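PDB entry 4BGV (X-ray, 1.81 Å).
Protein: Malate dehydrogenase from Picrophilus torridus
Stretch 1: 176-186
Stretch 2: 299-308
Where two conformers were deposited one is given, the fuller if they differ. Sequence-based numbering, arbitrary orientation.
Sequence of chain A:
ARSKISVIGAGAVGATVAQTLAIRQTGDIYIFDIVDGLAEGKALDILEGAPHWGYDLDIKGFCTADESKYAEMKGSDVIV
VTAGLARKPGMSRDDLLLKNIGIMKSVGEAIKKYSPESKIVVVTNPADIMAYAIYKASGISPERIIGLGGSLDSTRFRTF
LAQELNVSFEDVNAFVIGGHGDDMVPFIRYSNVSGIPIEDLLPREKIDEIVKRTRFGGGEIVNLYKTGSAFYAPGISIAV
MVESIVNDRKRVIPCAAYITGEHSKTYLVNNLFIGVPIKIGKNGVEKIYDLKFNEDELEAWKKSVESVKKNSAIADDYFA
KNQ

Stretch 1 (176-186) VIGGHGDDMVP
Stretch 2 (299-308) EAWKKSVESV

Stretch 1 is a β-hairpin. Strands 176-178 and 184-186 pair through Ile177 N to Val185 O (2.9 Å) and Val185 N to Ile177 O (2.8 Å). Between them lies a loop with a 3-10 segment at 182-183. Stretch 2 is regular helix throughout. It runs nearly antiparallel to strand 184-186, at 161°, with the axes 8.2 Å apart at closest approach. The CA atoms of Asp183 and Ser304 lie 4.6 Å apart, and those of Val185 and Ala300 6.2 Å.

Asp183 is the polar centre. Its carbonyl accepts two hydrogen bonds: from Gly179 N to Asp183 O (3.0 Å), inside the hairpin, and from Ser304 OG to Asp183 O (2.6 Å). Ser304 has chi1 m (-59°), which places OG at that carbonyl. Asp183 has chi1 m (-74°) and chi2 -21°. Its CA-to-CB bond points sideways, but the carboxylate reaches the helix, where Ser307 OG donates to Asp183 OD2 (2.8 Å). Ser307, one turn after Ser304, points toward the hairpin with chi1 t (168°).

The apolar part lies nearer the start of the helix segment. Val185 points toward the helix with chi1 t (-178°). Its CG1 is 4.0 Å from Ala300 CB, and its CG2 is 3.5 Å from Ser304 OG and 4.1 Å from Trp301 CE3. Trp301, chi1 t (-176°) and chi2 -107°, starts sideways but brings its ring to the hairpin. Gly178 N meets the ring edge, 3.6 Å from Trp301 CZ3. Ile177 (chi1 p, chi2 t) packs CD1 obliquely, also 3.6 Å from Trp301 CZ3.

Gly178 has phi/psi 83/-155. A CB there would clash with Asp183 O at 2.5 Å. Met184, chi1 t, points away from the helix.

One water bridges the stretches, donating to Asp182 O (2.7 Å) and Ala300 O (3.2 Å), although nearby acceptors outnumber its protons.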

# COMPACT_ATOMS: atom_id res chain seq x y z
N VAL A 176 -12.48 -9.20 -22.41
CA VAL A 176 -11.98 -9.14 -23.78
C VAL A 176 -10.92 -10.19 -24.06
O VAL A 176 -10.07 -10.47 -23.22
CB VAL A 176 -11.39 -7.76 -24.10
CG1 VAL A 176 -12.51 -6.72 -24.25
CG2 VAL A 176 -10.40 -7.34 -23.02
N ILE A 177 -10.98 -10.77 -25.25
CA ILE A 177 -9.92 -11.67 -25.69
C ILE A 177 -9.43 -11.24 -27.08
O ILE A 177 -9.91 -10.25 -27.64
CB ILE A 177 -10.38 -13.16 -25.70
CG1 ILE A 177 -11.55 -13.38 -26.66
CG2 ILE A 177 -10.76 -13.63 -24.29
CD1 ILE A 177 -11.97 -14.87 -26.77
N GLY A 178 -8.48 -11.97 -27.64
CA GLY A 178 -7.98 -11.63 -28.96
C GLY A 178 -6.92 -10.54 -28.91
O GLY A 178 -6.26 -10.37 -27.88
N GLY A 179 -6.76 -9.80 -30.00
CA GLY A 179 -5.77 -8.73 -30.06
C GLY A 179 -6.33 -7.34 -29.78
O GLY A 179 -7.30 -7.20 -29.05
N HIS A 180 -5.70 -6.31 -30.37
CA HIS A 180 -6.16 -4.92 -30.22
C HIS A 180 -7.00 -4.51 -31.42
O HIS A 180 -7.04 -5.22 -32.42
CB HIS A 180 -4.97 -3.96 -30.14
CG HIS A 180 -4.16 -4.07 -28.89
ND1 HIS A 180 -4.70 -4.46 -27.68
CD2 HIS A 180 -2.85 -3.83 -28.65
CE1 HIS A 180 -3.76 -4.46 -26.76
NE2 HIS A 180 -2.62 -4.08 -27.32
N GLY A 181 -7.65 -3.36 -31.34
CA GLY A 181 -8.32 -2.79 -32.50
C GLY A 181 -9.42 -3.71 -32.99
O GLY A 181 -10.22 -4.20 -32.21
N ASP A 182 -9.46 -3.95 -34.30
CA ASP A 182 -10.50 -4.81 -34.84
C ASP A 182 -10.26 -6.27 -34.50
O ASP A 182 -11.14 -7.11 -34.70
CB ASP A 182 -10.63 -4.61 -36.35
CG ASP A 182 -11.06 -3.20 -36.72
OD1 ASP A 182 -12.00 -2.67 -36.08
OD2 ASP A 182 -10.44 -2.61 -37.64
N ASP A 183 -9.07 -6.59 -33.99
CA ASP A 183 -8.79 -7.97 -33.57
C ASP A 183 -9.27 -8.28 -32.15
O ASP A 183 -9.20 -9.43 -31.70
CB ASP A 183 -7.29 -8.28 -33.68
CG ASP A 183 -6.84 -8.47 -35.12
OD1 ASP A 183 -7.69 -8.74 -35.99
OD2 ASP A 183 -5.62 -8.36 -35.38
N MET A 184 -9.72 -7.25 -31.43
CA MET A 184 -10.22 -7.43 -30.06
C MET A 184 -11.59 -8.07 -30.12
O MET A 184 -12.39 -7.76 -31.01
CB MET A 184 -10.34 -6.08 -29.36
CG MET A 184 -10.60 -6.15 -27.85
SD MET A 184 -10.89 -4.47 -27.20
CE MET A 184 -12.64 -4.26 -27.53
N VAL A 185 -11.88 -8.96 -29.18
CA VAL A 185 -13.18 -9.62 -29.14
C VAL A 185 -13.75 -9.50 -27.73
O VAL A 185 -13.35 -10.23 -26.82
CB VAL A 185 -13.10 -11.11 -29.51
CG1 VAL A 185 -14.50 -11.74 -29.49
CG2 VAL A 185 -12.45 -11.29 -30.88
N PRO A 186 -14.68 -8.56 -27.54
CA PRO A 186 -15.31 -8.44 -26.22
C PRO A 186 -16.37 -9.52 -26.04
O PRO A 186 -16.99 -9.92 -27.03
CB PRO A 186 -15.99 -7.07 -26.29
CG PRO A 186 -16.36 -6.93 -27.75
CD PRO A 186 -15.27 -7.64 -28.53
N GLU A 299 -17.81 -15.34 -34.82
CA GLU A 299 -17.52 -14.59 -36.06
C GLU A 299 -16.36 -13.65 -35.86
O GLU A 299 -15.44 -13.54 -36.67
CB GLU A 299 -18.74 -13.74 -36.44
CG GLU A 299 -19.94 -14.51 -36.92
CD GLU A 299 -21.15 -13.61 -37.17
OE1 GLU A 299 -21.39 -12.67 -36.38
OE2 GLU A 299 -21.87 -13.84 -38.16
N ALA A 300 -16.44 -12.90 -34.76
CA ALA A 300 -15.40 -11.93 -34.43
C ALA A 300 -14.08 -12.64 -34.17
O ALA A 300 -13.02 -12.16 -34.57
CB ALA A 300 -15.81 -11.11 -33.23
N TRP A 301 -14.13 -13.78 -33.48
CA TRP A 301 -12.93 -14.54 -33.21
C TRP A 301 -12.25 -15.03 -34.49
O TRP A 301 -11.03 -14.93 -34.63
CB TRP A 301 -13.22 -15.73 -32.28
CG TRP A 301 -11.98 -16.50 -31.90
CD1 TRP A 301 -11.62 -17.74 -32.35
CD2 TRP A 301 -10.95 -16.08 -31.01
NE1 TRP A 301 -10.43 -18.12 -31.78
CE2 TRP A 301 -9.99 -17.11 -30.96
CE3 TRP A 301 -10.73 -14.93 -30.25
CZ2 TRP A 301 -8.84 -17.03 -30.18
CZ3 TRP A 301 -9.59 -14.85 -29.47
CH2 TRP A 301 -8.65 -15.90 -29.44
N LYS A 302 -13.04 -15.53 -35.43
CA LYS A 302 -12.48 -16.07 -36.66
C LYS A 302 -11.71 -15.01 -37.44
O LYS A 302 -10.68 -15.30 -38.04
CB LYS A 302 -13.57 -16.72 -37.52
CG LYS A 302 -13.92 -18.12 -37.03
CD LYS A 302 -15.08 -18.73 -37.79
CE LYS A 302 -15.55 -20.01 -37.10
NZ LYS A 302 -16.62 -20.71 -37.86
N LYS A 303 -12.19 -13.77 -37.41
CA LYS A 303 -11.50 -12.67 -38.06
C LYS A 303 -10.17 -12.38 -37.39
O LYS A 303 -9.16 -12.14 -38.05
CB LYS A 303 -12.39 -11.42 -38.08
CG LYS A 303 -13.47 -11.46 -39.16
CD LYS A 303 -14.58 -10.42 -38.95
CE LYS A 303 -14.03 -9.08 -38.48
NZ LYS A 303 -14.13 -8.94 -37.00
N SER A 304 -10.16 -12.40 -36.06
CA SER A 304 -8.94 -12.19 -35.29
C SER A 304 -7.94 -13.31 -35.59
O SER A 304 -6.74 -13.06 -35.77
CB SER A 304 -9.23 -12.13 -33.79
OG SER A 304 -10.13 -11.09 -33.47
N VAL A 305 -8.45 -14.53 -35.65
CA VAL A 305 -7.64 -15.71 -35.96
C VAL A 305 -6.93 -15.57 -37.30
O VAL A 305 -5.72 -15.82 -37.39
CB VAL A 305 -8.49 -17.01 -35.90
CG1 VAL A 305 -7.84 -18.12 -36.71
CG2 VAL A 305 -8.70 -17.44 -34.44
N GLU A 306 -7.66 -15.15 -38.33
CA GLU A 306 -7.08 -14.97 -39.66
C GLU A 306 -5.94 -13.93 -39.64
O GLU A 306 -4.91 -14.13 -40.28
CB GLU A 306 -8.17 -14.60 -40.67
CG GLU A 306 -7.84 -13.43 -41.59
CD GLU A 306 -8.91 -12.34 -41.55
OE1 GLU A 306 -9.89 -12.46 -42.32
OE2 GLU A 306 -8.78 -11.38 -40.75
N SER A 307 -6.14 -12.86 -38.89
CA SER A 307 -5.13 -11.81 -38.77
C SER A 307 -3.84 -12.35 -38.14
O SER A 307 -2.74 -12.10 -38.63
CB SER A 307 -5.69 -10.65 -37.94
OG SER A 307 -4.66 -9.76 -37.56
N VAL A 308 -3.99 -13.10 -37.05
CA VAL A 308 -2.85 -13.71 -36.37
C VAL A 308 -2.16 -14.75 -37.26
O VAL A 308 -0.93 -14.78 -37.34
CB VAL A 308 -3.27 -14.33 -35.02
CG1 VAL A 308 -2.10 -15.07 -34.38
CG2 VAL A 308 -3.77 -13.23 -34.10
O HOH W 1 -13.01 -8.97 -34.18